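Pyoverdine biosynthesis protein PvcA (Pseudomonas aeruginosa, PDB 3E59) converts L-tyrosine to its isonitrile derivative, taking the isonitrile carbon from C2 of ribulose 5-phosphate, in the biosynthesis of paerucumarin. Local coordinates at residues R25-H29 with E193-L197; L90-N94 with I144-I149; S255-Q259 with D276-W281. All coordinates share one frame; numbering follows the deposited sequence.

Contact 1. Residues R25-H29 with E193-L197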
ATOM      1  N   ARG A  25       1.543  -4.313  12.124  1.00 36.68           N
ATOM      2  CA  ARG A  25       2.448  -5.291  12.731  1.00 37.14           C
ATOM      3  C   ARG A  25       2.200  -6.623  12.044  1.00 37.78           C
ATOM      4  O   ARG A  25       1.116  -6.825  11.496  1.00 37.21           O
ATOM      5  CB  ARG A  25       2.159  -5.441  14.225  1.00 38.49           C
ATOM      6  CG  ARG A  25       2.331  -4.171  15.058  1.00 39.89           C
ATOM      7  CD  ARG A  25       2.189  -4.482  16.538  1.00 41.56           C
ATOM      8  NE  ARG A  25       3.268  -5.348  17.021  1.00 43.83           N
ATOM      9  CZ  ARG A  25       3.212  -6.104  18.117  1.00 44.23           C
ATOM     10  NH1 ARG A  25       2.120  -6.129  18.876  1.00 42.67           N
ATOM     11  NH2 ARG A  25       4.259  -6.846  18.452  1.00 45.40           N
ATOM     12  N   TYR A  26       3.193  -7.520  12.049  1.00 36.68           N
ATOM     13  CA  TYR A  26       2.979  -8.892  11.588  1.00 36.86           C
ATOM     14  C   TYR A  26       1.975  -9.559  12.519  1.00 35.04           C
ATOM     15  O   TYR A  26       2.173  -9.531  13.729  1.00 37.08           O
ATOM     16  CB  TYR A  26       4.301  -9.680  11.541  1.00 36.42           C
ATOM     17  CG  TYR A  26       5.271  -9.156  10.503  1.00 37.10           C
ATOM     18  CD1 TYR A  26       5.151  -9.517   9.156  1.00 35.73           C
ATOM     19  CD2 TYR A  26       6.290  -8.269  10.862  1.00 37.25           C
ATOM     20  CE1 TYR A  26       6.042  -9.031   8.203  1.00 37.38           C
ATOM     21  CE2 TYR A  26       7.184  -7.774   9.915  1.00 37.18           C
ATOM     22  CZ  TYR A  26       7.051  -8.154   8.596  1.00 36.67           C
ATOM     23  OH  TYR A  26       7.918  -7.666   7.665  1.00 38.73           O
ATOM     24  N   PRO A  27       0.876 -10.132  11.967  1.00 35.96           N
ATOM     25  CA  PRO A  27      -0.124 -10.820  12.813  1.00 37.25           C
ATOM     26  C   PRO A  27       0.543 -11.832  13.747  1.00 36.93           C
ATOM     27  O   PRO A  27       0.117 -11.991  14.891  1.00 36.95           O
ATOM     28  CB  PRO A  27      -1.014 -11.551  11.793  1.00 38.27           C
ATOM     29  CG  PRO A  27      -0.896 -10.724  10.542  1.00 40.25           C
ATOM     30  CD  PRO A  27       0.510 -10.175  10.536  1.00 36.71           C
ATOM     31  N   GLU A  28       1.595 -12.489  13.255  1.00 35.83           N
ATOM     32  CA  GLU A  28       2.350 -13.479  14.030  1.00 39.93           C
ATOM     33  C   GLU A  28       3.052 -12.911  15.277  1.00 40.58           C
ATOM     34  O   GLU A  28       3.402 -13.662  16.190  1.00 39.18           O
ATOM     35  CB  GLU A  28       3.360 -14.203  13.122  1.00 40.27           C
ATOM     36  CG  GLU A  28       2.699 -15.093  12.044  1.00 38.98           C
ATOM     37  CD  GLU A  28       2.226 -14.333  10.800  1.00 38.60           C
ATOM     38  OE1 GLU A  28       2.414 -13.089  10.715  1.00 35.03           O
ATOM     39  OE2 GLU A  28       1.683 -14.994   9.883  1.00 36.83           O
ATOM     40  N   HIS A  29       3.243 -11.591  15.320  1.00 41.18           N
ATOM     41  CA  HIS A  29       3.923 -10.940  16.451  1.00 42.25           C
ATOM     42  C   HIS A  29       2.976 -10.340  17.491  1.00 44.89           C
ATOM     43  O   HIS A  29       3.410  -9.984  18.582  1.00 44.81           O
ATOM     44  CB  HIS A  29       4.892  -9.848  15.969  1.00 40.41           C
ATOM     45  CG  HIS A  29       5.981 -10.345  15.068  1.00 39.42           C
ATOM     46  ND1 HIS A  29       6.765  -9.496  14.319  1.00 39.93           N
ATOM     47  CD2 HIS A  29       6.415 -11.599  14.789  1.00 41.36           C
ATOM     48  CE1 HIS A  29       7.643 -10.200  13.627  1.00 39.05           C
ATOM     49  NE2 HIS A  29       7.447 -11.481  13.888  1.00 41.51           N
ATOM     50  N   GLU A 193      12.946 -14.312   8.848  1.00 30.73           N
ATOM     51  CA  GLU A 193      11.560 -14.569   9.234  1.00 34.77           C
ATOM     52  C   GLU A 193      10.591 -13.729   8.425  1.00 34.46           C
ATOM     53  O   GLU A 193       9.638 -14.275   7.844  1.00 36.75           O
ATOM     54  CB  GLU A 193      11.357 -14.300  10.742  1.00 35.71           C
ATOM     55  CG  GLU A 193       9.891 -14.062  11.158  1.00 39.59           C
ATOM     56  CD  GLU A 193       9.685 -13.886  12.662  1.00 39.59           C
ATOM     57  OE1 GLU A 193      10.679 -13.687  13.403  1.00 40.01           O
ATOM     58  OE2 GLU A 193       8.513 -13.955  13.104  1.00 39.65           O
ATOM     59  N   GLU A 194      10.853 -12.417   8.378  1.00 34.15           N
ATOM     60  CA  GLU A 194       9.955 -11.428   7.768  1.00 35.31           C
ATOM     61  C   GLU A 194       9.948 -11.497   6.255  1.00 34.92           C
ATOM     62  O   GLU A 194       8.940 -11.184   5.626  1.00 38.28           O
ATOM     63  CB  GLU A 194      10.331 -10.006   8.195  1.00 37.50           C
ATOM     64  CG  GLU A 194      10.190  -9.720   9.692  1.00 41.58           C
ATOM     65  CD  GLU A 194      11.460  -9.998  10.470  1.00 42.73           C
ATOM     66  OE1 GLU A 194      12.287 -10.829  10.032  1.00 43.09           O
ATOM     67  OE2 GLU A 194      11.626  -9.383  11.534  1.00 47.27           O
ATOM     68  N   GLY A 195      11.080 -11.875   5.672  1.00 33.30           N
ATOM     69  CA  GLY A 195      11.152 -12.145   4.241  1.00 32.64           C
ATOM     70  C   GLY A 195      10.203 -13.275   3.865  1.00 32.28           C
ATOM     71  O   GLY A 195       9.445 -13.169   2.898  1.00 33.37           O
ATOM     72  N   LEU A 196      10.226 -14.358   4.635  1.00 31.65           N
ATOM     73  CA  LEU A 196       9.313 -15.474   4.374  1.00 30.61           C
ATOM     74  C   LEU A 196       7.845 -15.124   4.645  1.00 31.03           C
ATOM     75  O   LEU A 196       6.949 -15.627   3.961  1.00 31.13           O
ATOM     76  CB  LEU A 196       9.733 -16.721   5.135  1.00 27.28           C
ATOM     77  CG  LEU A 196      11.018 -17.403   4.643  1.00 29.02           C
ATOM     78  CD1 LEU A 196      11.327 -18.570   5.532  1.00 28.16           C
ATOM     79  CD2 LEU A 196      10.894 -17.873   3.203  1.00 30.68           C
ATOM     80  N   LEU A 197       7.614 -14.263   5.637  1.00 30.70           N
ATOM     81  CA  LEU A 197       6.276 -13.797   5.977  1.00 31.36           C
ATOM     82  C   LEU A 197       5.711 -12.972   4.841  1.00 32.43           C
ATOM     83  O   LEU A 197       4.541 -13.114   4.510  1.00 30.33           O
ATOM     84  CB  LEU A 197       6.247 -13.010   7.310  1.00 30.83           C
ATOM     85  CG  LEU A 197       6.446 -13.800   8.618  1.00 31.98           C
ATOM     86  CD1 LEU A 197       6.415 -12.878   9.835  1.00 31.38           C
ATOM     87  CD2 LEU A 197       5.405 -14.925   8.770  1.00 29.40           C
TER

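Contact 2. Residues L90-N94 with I144-I149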
ATOM      1  N   LEU A  90      -7.728   7.560   1.806  1.00 31.49           N
ATOM      2  CA  LEU A  90      -7.069   8.790   1.345  1.00 32.23           C
ATOM      3  C   LEU A  90      -7.392   9.975   2.247  1.00 33.44           C
ATOM      4  O   LEU A  90      -6.550  10.855   2.467  1.00 35.47           O
ATOM      5  CB  LEU A  90      -7.446   9.110  -0.102  1.00 33.13           C
ATOM      6  CG  LEU A  90      -6.939   8.138  -1.182  1.00 33.59           C
ATOM      7  CD1 LEU A  90      -7.774   8.269  -2.456  1.00 29.05           C
ATOM      8  CD2 LEU A  90      -5.443   8.359  -1.440  1.00 30.88           C
ATOM      9  N   SER A  91      -8.620  10.000   2.763  1.00 33.38           N
ATOM     10  CA  SER A  91      -9.030  11.063   3.670  1.00 32.62           C
ATOM     11  C   SER A  91      -8.253  10.943   4.987  1.00 35.50           C
ATOM     12  O   SER A  91      -7.798  11.947   5.553  1.00 36.94           O
ATOM     13  CB  SER A  91     -10.540  11.009   3.891  1.00 29.78           C
ATOM     14  OG  SER A  91     -10.937  12.028   4.783  1.00 33.97           O
ATOM     15  N   PHE A  92      -8.080   9.709   5.456  1.00 38.23           N
ATOM     16  CA  PHE A  92      -7.275   9.450   6.657  1.00 39.20           C
ATOM     17  C   PHE A  92      -5.850   9.982   6.526  1.00 38.66           C
ATOM     18  O   PHE A  92      -5.314  10.595   7.461  1.00 37.97           O
ATOM     19  CB  PHE A  92      -7.210   7.952   7.012  1.00 38.57           C
ATOM     20  CG  PHE A  92      -6.159   7.652   8.044  1.00 39.30           C
ATOM     21  CD1 PHE A  92      -6.433   7.828   9.397  1.00 40.32           C
ATOM     22  CD2 PHE A  92      -4.875   7.267   7.660  1.00 38.89           C
ATOM     23  CE1 PHE A  92      -5.459   7.604  10.343  1.00 41.44           C
ATOM     24  CE2 PHE A  92      -3.885   7.038   8.603  1.00 39.04           C
ATOM     25  CZ  PHE A  92      -4.177   7.205   9.947  1.00 41.02           C
ATOM     26  N   LEU A  93      -5.234   9.714   5.374  1.00 37.01           N
ATOM     27  CA  LEU A  93      -3.841  10.067   5.147  1.00 36.05           C
ATOM     28  C   LEU A  93      -3.692  11.575   5.134  1.00 36.90           C
ATOM     29  O   LEU A  93      -2.717  12.123   5.657  1.00 33.42           O
ATOM     30  CB  LEU A  93      -3.337   9.475   3.827  1.00 35.81           C
ATOM     31  CG  LEU A  93      -3.127   7.958   3.720  1.00 34.09           C
ATOM     32  CD1 LEU A  93      -2.805   7.598   2.288  1.00 31.76           C
ATOM     33  CD2 LEU A  93      -2.030   7.493   4.653  1.00 33.89           C
ATOM     34  N   ASN A  94      -4.666  12.243   4.525  1.00 36.92           N
ATOM     35  CA  ASN A  94      -4.692  13.688   4.542  1.00 36.64           C
ATOM     36  C   ASN A  94      -4.833  14.269   5.952  1.00 37.00           C
ATOM     37  O   ASN A  94      -4.181  15.257   6.272  1.00 40.49           O
ATOM     38  CB  ASN A  94      -5.771  14.248   3.619  1.00 34.73           C
ATOM     39  CG  ASN A  94      -5.572  15.720   3.355  1.00 35.82           C
ATOM     40  OD1 ASN A  94      -4.626  16.101   2.673  1.00 37.27           O
ATOM     41  ND2 ASN A  94      -6.438  16.559   3.921  1.00 35.49           N
ATOM     42  N   ILE A 144     -12.450  14.942  -2.052  1.00 37.49           N
ATOM     43  CA  ILE A 144     -12.389  14.926  -0.599  1.00 39.24           C
ATOM     44  C   ILE A 144     -11.763  16.216  -0.084  1.00 36.26           C
ATOM     45  O   ILE A 144     -11.917  16.537   1.086  1.00 38.66           O
ATOM     46  CB  ILE A 144     -11.676  13.666  -0.000  1.00 40.54           C
ATOM     47  CG1 ILE A 144     -10.162  13.689  -0.241  1.00 43.68           C
ATOM     48  CG2 ILE A 144     -12.320  12.374  -0.509  1.00 39.99           C
ATOM     49  CD1 ILE A 144      -9.433  12.397   0.212  1.00 43.20           C
ATOM     50  N   GLY A 145     -11.076  16.950  -0.965  1.00 33.78           N
ATOM     51  CA  GLY A 145     -10.461  18.232  -0.620  1.00 33.69           C
ATOM     52  C   GLY A 145      -9.094  18.049   0.002  1.00 36.71           C
ATOM     53  O   GLY A 145      -8.640  18.888   0.776  1.00 34.70           O
ATOM     54  N   ALA A 146      -8.433  16.946  -0.346  1.00 37.05           N
ATOM     55  CA  ALA A 146      -7.134  16.625   0.219  1.00 38.73           C
ATOM     56  C   ALA A 146      -6.064  17.448  -0.485  1.00 40.91           C
ATOM     57  O   ALA A 146      -5.927  17.380  -1.704  1.00 46.08           O
ATOM     58  CB  ALA A 146      -6.850  15.153   0.087  1.00 38.55           C
ATOM     59  N   THR A 147      -5.333  18.248   0.280  1.00 35.18           N
ATOM     60  CA  THR A 147      -4.282  19.069  -0.284  1.00 35.40           C
ATOM     61  C   THR A 147      -2.863  18.594   0.091  1.00 36.43           C
ATOM     62  O   THR A 147      -1.878  19.157  -0.401  1.00 37.29           O
ATOM     63  CB  THR A 147      -4.435  20.551   0.128  1.00 32.42           C
ATOM     64  OG1 THR A 147      -4.241  20.666   1.543  1.00 35.47           O
ATOM     65  CG2 THR A 147      -5.812  21.095  -0.241  1.00 28.33           C
ATOM     66  N   HIS A 148      -2.749  17.582   0.954  1.00 34.92           N
ATOM     67  CA  HIS A 148      -1.418  17.135   1.410  1.00 36.21           C
ATOM     68  C   HIS A 148      -1.032  15.801   0.799  1.00 36.81           C
ATOM     69  O   HIS A 148      -0.022  15.194   1.166  1.00 38.61           O
ATOM     70  CB  HIS A 148      -1.346  17.109   2.937  1.00 35.23           C
ATOM     71  CG  HIS A 148      -1.782  18.397   3.580  1.00 36.68           C
ATOM     72  ND1 HIS A 148      -2.935  18.503   4.323  1.00 37.34           N
ATOM     73  CD2 HIS A 148      -1.248  19.640   3.540  1.00 35.67           C
ATOM     74  CE1 HIS A 148      -3.087  19.751   4.730  1.00 37.80           C
ATOM     75  NE2 HIS A 148      -2.076  20.462   4.269  1.00 37.64           N
ATOM     76  N   ILE A 149      -1.849  15.366  -0.151  1.00 37.57           N
ATOM     77  CA  ILE A 149      -1.679  14.078  -0.815  1.00 39.85           C
ATOM     78  C   ILE A 149      -1.306  14.315  -2.270  1.00 40.22           C
ATOM     79  O   ILE A 149      -2.080  14.886  -3.033  1.00 40.81           O
ATOM     80  CB  ILE A 149      -2.970  13.191  -0.702  1.00 37.12           C
ATOM     81  CG1 ILE A 149      -3.404  13.037   0.756  1.00 38.15           C
ATOM     82  CG2 ILE A 149      -2.756  11.795  -1.317  1.00 39.07           C
ATOM     83  CD1 ILE A 149      -2.294  12.560   1.718  1.00 35.48           C
TER
HETATM   84  O   HOH W   1      -6.027  19.431   3.232  1.00 38.44           O

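Contact 3. Residues S255-Q259 with D276-W281. With PO4 (phosphate ion), chain E.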
ATOM      1  N   SER A 255       4.591   2.253   4.097  1.00 36.82           N
ATOM      2  CA  SER A 255       4.314   0.990   3.407  1.00 32.73           C
ATOM      3  C   SER A 255       2.910   0.550   3.779  1.00 33.49           C
ATOM      4  O   SER A 255       2.368   0.997   4.788  1.00 33.67           O
ATOM      5  CB  SER A 255       5.333  -0.073   3.829  1.00 33.16           C
ATOM      6  OG  SER A 255       5.209  -1.258   3.063  1.00 35.32           O
ATOM      7  N   ILE A 256       2.315  -0.301   2.947  1.00 34.04           N
ATOM      8  CA  ILE A 256       1.045  -0.940   3.287  1.00 35.50           C
ATOM      9  C   ILE A 256       1.222  -2.411   3.642  1.00 35.62           C
ATOM     10  O   ILE A 256       0.232  -3.160   3.747  1.00 33.37           O
ATOM     11  CB  ILE A 256      -0.084  -0.714   2.198  1.00 36.26           C
ATOM     12  CG1 ILE A 256       0.429  -0.910   0.766  1.00 35.63           C
ATOM     13  CG2 ILE A 256      -0.647   0.671   2.340  1.00 33.50           C
ATOM     14  CD1 ILE A 256       0.624  -2.348   0.372  1.00 36.59           C
ATOM     15  N   HIS A 257       2.491  -2.810   3.809  1.00 34.49           N
ATOM     16  CA  HIS A 257       2.858  -4.084   4.422  1.00 34.62           C
ATOM     17  C   HIS A 257       3.435  -3.869   5.813  1.00 32.60           C
ATOM     18  O   HIS A 257       4.090  -2.861   6.050  1.00 30.90           O
ATOM     19  CB  HIS A 257       3.927  -4.816   3.616  1.00 32.30           C
ATOM     20  CG  HIS A 257       3.594  -4.981   2.181  1.00 34.10           C
ATOM     21  ND1 HIS A 257       4.493  -4.689   1.179  1.00 32.97           N
ATOM     22  CD2 HIS A 257       2.462  -5.410   1.568  1.00 32.47           C
ATOM     23  CE1 HIS A 257       3.929  -4.935   0.009  1.00 35.03           C
ATOM     24  NE2 HIS A 257       2.701  -5.379   0.218  1.00 31.76           N
ATOM     25  N   PRO A 258       3.198  -4.826   6.732  1.00 32.92           N
ATOM     26  CA  PRO A 258       3.940  -4.851   8.007  1.00 34.57           C
ATOM     27  C   PRO A 258       5.432  -4.893   7.686  1.00 35.05           C
ATOM     28  O   PRO A 258       5.820  -5.526   6.703  1.00 35.77           O
ATOM     29  CB  PRO A 258       3.530  -6.184   8.641  1.00 32.56           C
ATOM     30  CG  PRO A 258       2.266  -6.560   7.982  1.00 33.18           C
ATOM     31  CD  PRO A 258       2.223  -5.927   6.624  1.00 30.72           C
ATOM     32  N   GLN A 259       6.248  -4.224   8.499  1.00 34.20           N
ATOM     33  CA  GLN A 259       7.672  -4.112   8.232  1.00 33.92           C
ATOM     34  C   GLN A 259       8.501  -4.456   9.467  1.00 36.37           C
ATOM     35  O   GLN A 259       8.059  -4.192  10.602  1.00 35.22           O
ATOM     36  CB  GLN A 259       8.021  -2.696   7.724  1.00 32.38           C
ATOM     37  CG  GLN A 259       7.414  -2.318   6.347  1.00 32.82           C
ATOM     38  CD  GLN A 259       7.978  -3.110   5.163  1.00 33.16           C
ATOM     39  OE1 GLN A 259       9.041  -3.736   5.262  1.00 38.07           O
ATOM     40  NE2 GLN A 259       7.263  -3.075   4.024  1.00 29.76           N
ATOM     41  N   ASP A 276      -3.777  -7.151   9.129  1.00 34.28           N
ATOM     42  CA  ASP A 276      -2.679  -6.193   8.881  1.00 32.63           C
ATOM     43  C   ASP A 276      -2.180  -6.165   7.438  1.00 29.73           C
ATOM     44  O   ASP A 276      -1.532  -5.199   7.037  1.00 31.11           O
ATOM     45  CB  ASP A 276      -1.485  -6.459   9.814  1.00 33.27           C
ATOM     46  CG  ASP A 276      -1.767  -6.071  11.251  1.00 35.57           C
ATOM     47  OD1 ASP A 276      -1.626  -4.873  11.606  1.00 35.32           O
ATOM     48  OD2 ASP A 276      -2.122  -6.981  12.029  1.00 35.12           O
ATOM     49  N   TRP A 277      -2.444  -7.232   6.680  1.00 26.53           N
ATOM     50  CA  TRP A 277      -2.105  -7.287   5.254  1.00 29.51           C
ATOM     51  C   TRP A 277      -3.189  -6.708   4.315  1.00 31.42           C
ATOM     52  O   TRP A 277      -2.952  -6.540   3.109  1.00 30.63           O
ATOM     53  CB  TRP A 277      -1.778  -8.739   4.833  1.00 30.16           C
ATOM     54  CG  TRP A 277      -0.482  -9.233   5.413  1.00 31.93           C
ATOM     55  CD1 TRP A 277      -0.320 -10.000   6.533  1.00 30.63           C
ATOM     56  CD2 TRP A 277       0.838  -8.968   4.912  1.00 29.06           C
ATOM     57  NE1 TRP A 277       1.015 -10.237   6.753  1.00 30.91           N
ATOM     58  CE2 TRP A 277       1.750  -9.618   5.773  1.00 30.93           C
ATOM     59  CE3 TRP A 277       1.336  -8.263   3.811  1.00 31.21           C
ATOM     60  CZ2 TRP A 277       3.141  -9.568   5.577  1.00 30.05           C
ATOM     61  CZ3 TRP A 277       2.730  -8.225   3.607  1.00 30.92           C
ATOM     62  CH2 TRP A 277       3.608  -8.872   4.493  1.00 30.05           C
ATOM     63  N   LEU A 278      -4.372  -6.424   4.855  1.00 31.31           N
ATOM     64  CA  LEU A 278      -5.498  -6.035   4.012  1.00 31.98           C
ATOM     65  C   LEU A 278      -5.409  -4.567   3.627  1.00 31.57           C
ATOM     66  O   LEU A 278      -5.149  -3.714   4.474  1.00 31.05           O
ATOM     67  CB  LEU A 278      -6.842  -6.320   4.703  1.00 31.05           C
ATOM     68  CG  LEU A 278      -8.117  -6.160   3.853  1.00 31.62           C
ATOM     69  CD1 LEU A 278      -8.068  -7.025   2.583  1.00 28.93           C
ATOM     70  CD2 LEU A 278      -9.355  -6.514   4.684  1.00 32.83           C
ATOM     71  N   THR A 279      -5.637  -4.299   2.343  1.00 29.81           N
ATOM     72  CA  THR A 279      -5.641  -2.955   1.799  1.00 33.98           C
ATOM     73  C   THR A 279      -6.966  -2.696   1.039  1.00 35.27           C
ATOM     74  O   THR A 279      -7.622  -3.647   0.609  1.00 35.49           O
ATOM     75  CB  THR A 279      -4.441  -2.732   0.882  1.00 32.49           C
ATOM     76  OG1 THR A 279      -4.516  -3.649  -0.209  1.00 33.65           O
ATOM     77  CG2 THR A 279      -3.105  -2.937   1.649  1.00 30.97           C
ATOM     78  N   PRO A 280      -7.375  -1.413   0.915  1.00 36.54           N
ATOM     79  CA  PRO A 280      -8.668  -1.056   0.294  1.00 35.61           C
ATOM     80  C   PRO A 280      -8.891  -1.523  -1.152  1.00 35.44           C
ATOM     81  O   PRO A 280     -10.037  -1.708  -1.551  1.00 38.26           O
ATOM     82  CB  PRO A 280      -8.707   0.470   0.393  1.00 33.37           C
ATOM     83  CG  PRO A 280      -7.316   0.911   0.694  1.00 35.18           C
ATOM     84  CD  PRO A 280      -6.662  -0.220   1.422  1.00 34.66           C
ATOM     85  N   TRP A 281      -7.823  -1.745  -1.914  1.00 34.81           N
ATOM     86  CA  TRP A 281      -7.966  -2.242  -3.287  1.00 33.31           C
ATOM     87  C   TRP A 281      -8.124  -3.768  -3.366  1.00 33.64           C
ATOM     88  O   TRP A 281      -8.247  -4.314  -4.454  1.00 33.51           O
ATOM     89  CB  TRP A 281      -6.840  -1.746  -4.196  1.00 31.32           C
ATOM     90  CG  TRP A 281      -5.442  -1.927  -3.638  1.00 31.71           C
ATOM     91  CD1 TRP A 281      -4.559  -2.937  -3.935  1.00 32.14           C
ATOM     92  CD2 TRP A 281      -4.769  -1.068  -2.706  1.00 30.66           C
ATOM     93  NE1 TRP A 281      -3.385  -2.766  -3.231  1.00 31.14           N
ATOM     94  CE2 TRP A 281      -3.483  -1.630  -2.469  1.00 33.12           C
ATOM     95  CE3 TRP A 281      -5.122   0.122  -2.049  1.00 30.57           C
ATOM     96  CZ2 TRP A 281      -2.550  -1.042  -1.596  1.00 30.00           C
ATOM     97  CZ3 TRP A 281      -4.190   0.711  -1.173  1.00 30.26           C
ATOM     98  CH2 TRP A 281      -2.924   0.122  -0.957  1.00 32.22           C
TER
HETATM   99  P   PO4 E 329       7.176  -2.339   0.089  1.00 38.84           P
HETATM  100  O1  PO4 E 329       7.165  -3.535   1.008  1.00 39.03           O
HETATM  101  O2  PO4 E 329       6.414  -2.708  -1.173  1.00 38.94           O
HETATM  102  O3  PO4 E 329       6.521  -1.141   0.811  1.00 31.52           O
HETATM  103  O4  PO4 E 329       8.587  -2.009  -0.320  1.00 37.76           O
HETATM  104  O   HOH W   2      -0.671  -5.314   2.437  1.00 37.06           O

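Contact 1. Residues R25-H29 with E193-L197
Tyr26 lies across the first turn of helix 193-210, and with Glu28 and His29 it joins the short, weakly bonded helical turn 27-30 to that helix at the surface of the protein. Its ring is touched at two places. Near the ring's base, CD1 packs 3.7 Å from Leu197 CD1; at the far end, CE2 lies 3.6 Å from Glu194 CG, and the hydroxyl oxygen comes 3.4 Å from Glu194 CB. Glu194 serves here through its methylenes: the chain bends at its second torsion, and the carboxylate plane stands 69° from the ring. A tyrosine suits the place because it is long enough to span one helical turn, from Leu197 to Glu194, while Pro258 and Pro260 pack against it from outside the contact.

Glu28 comes next, its carboxylate end lying beside the other methyl of Leu197, with CD 3.8 Å from Leu197 CD2. The two side chains pass in opposite directions, and at this exposed rim the carboxylate can face solvent. Leu197 thus divides its branches, CD1 to the tyrosine and CD2 to the glutamate, as a forked aliphatic residue can.

The turn then brings His29 back over Tyr26, since His29 N bonds to Tyr26 O, and the imidazole lies against Tyr26 CB with its NE2 edge turned to Glu193. The glutamate, with CG anti to its own nitrogen (chi1 160°) and extended beyond, is long enough to reach the imidazole N-H from the opposite direction. His29 NE2 donates to Glu193 OE2 over 2.8 Å at 161°; the acceptor lies almost exactly in the imidazole plane, yet NE2 approaches OE2 from well above the plane of the carboxylate.

Contact 2. Residues L90-N94 with I144-I149
The imidazole of His148 and the amide of Asn94 lie nearly parallel in plane, 15° apart, although the two side chains cross at about a right angle. One face of the imidazole carries Thr147 OG1 over its centre, and Asn94 OD1 approaches the ring obliquely, taking a weak bond from ND1 at 3.4 Å. The stronger grip on that oxygen is from the backbone: His148 N donates to Asn94 OD1 over 2.9 Å, nearly along the C=O axis. Asn94 turns its amide away from its own N (chi1 -165°), off helix 84-103 and into the loop, where Ala146 CB packs 3.6 Å from the amide carbon CG. Its other end is used as well, because Asn94 ND2 donates to a water that also bonds Thr147 OG1. An asparagine fits here by offering an acceptor and a donor from one short side chain.

Aliphatic residues flank this polar centre. Ile144 directs CD1 onto the helix backbone, 3.6 Å from Ser91 N and close to Leu90 CB. At the other end of the loop, Ile149 CD1 lies 3.9 Å from Leu93 CB, and its CG1 lines the Asn94 side chain; Ile110 and Val112 of the neighbouring strand also pack on Ile149.

Between them the chain turns at Gly145, whose positive phi (85°) is easy for a residue lacking a side chain. Gly145 is the C-prime residue of a Schellman motif closing helix 127-144. The loop is the return to strand 149-151 in a beta-alpha-beta unit (strand 108-112, helix 127-144, strand 149-151), joined to helix 84-103 by the asparagine and two isoleucines.

Contact 3. Residues S255-Q259 with D276-W281
Pro258 sets the CD-CG edge of its ring on the face of the Trp277 indole: its CD stands 3.6 Å from the centroid of the six-membered ring and only 4° off the normal, a CH-pi contact. Proline suits this, its CD, next to the nitrogen, carrying somewhat polarised hydrogens. At the edge of the same indole, His257 CD2 comes 3.5 Å from Trp277 CZ3, with the two ring planes inclined at 42°.

Ile256 faces the other way. Its CG1, placed between the backbone nitrogen and carbonyl carbon (chi1 44°), meets the edge of the Trp281 indole at CZ2, 3.8 Å away, while its CB touches Thr279 CG2, the two side chains crossing at about a right angle. The branched chain thus fills two contacts, and its CD1 lies over a face of the His257 ring, offset toward its rim.

The segments belong to the loops that follow strands 252-255 and 265-267 of the parallel sheet, Ser255 closing the first strand. A water bridges them, donating to both Ile256 O and Trp277 O.

The first loop also holds a phosphate ion, probably from the crystallisation liquor. Ser255 OG donates to O3 over 2.6 Å and accepts from His257 N, forming an ST turn. Arg253 and Lys265 bind the ion too, a setting consistent with, though no proof of, a place for the phosphate of ribulose 5-phosphate. His257 ND1 donates to O1, which lies in the imidazole plane, over 2.9 Å. Gln259 NE2 gives that oxygen a longer bond and also bonds Ser255 OG at 2.9 Å.

How the contacts relate
From the N terminus, segment 25-29 meets helix 193-210, so contact 1 closes a loop of 163 residues. Contact 2 is nested inside it, closing 49 residues and returning the chain after helix 127-144 to helix 84-103, next to edge strand 149-151. Contact 3 follows in series, a closure of 16 residues between two loops after strands toward the other end of the strand order. Contacts 1 and 2 lie on opposite sides of the chain's centre, about 30 Å apart between centres. Contacts 1 and 3 touch: Tyr26 OH probably bonds to Pro258 O at 3.1 Å, joining the N-terminal segment to the central loops. Contacts 2 and 3 do not meet.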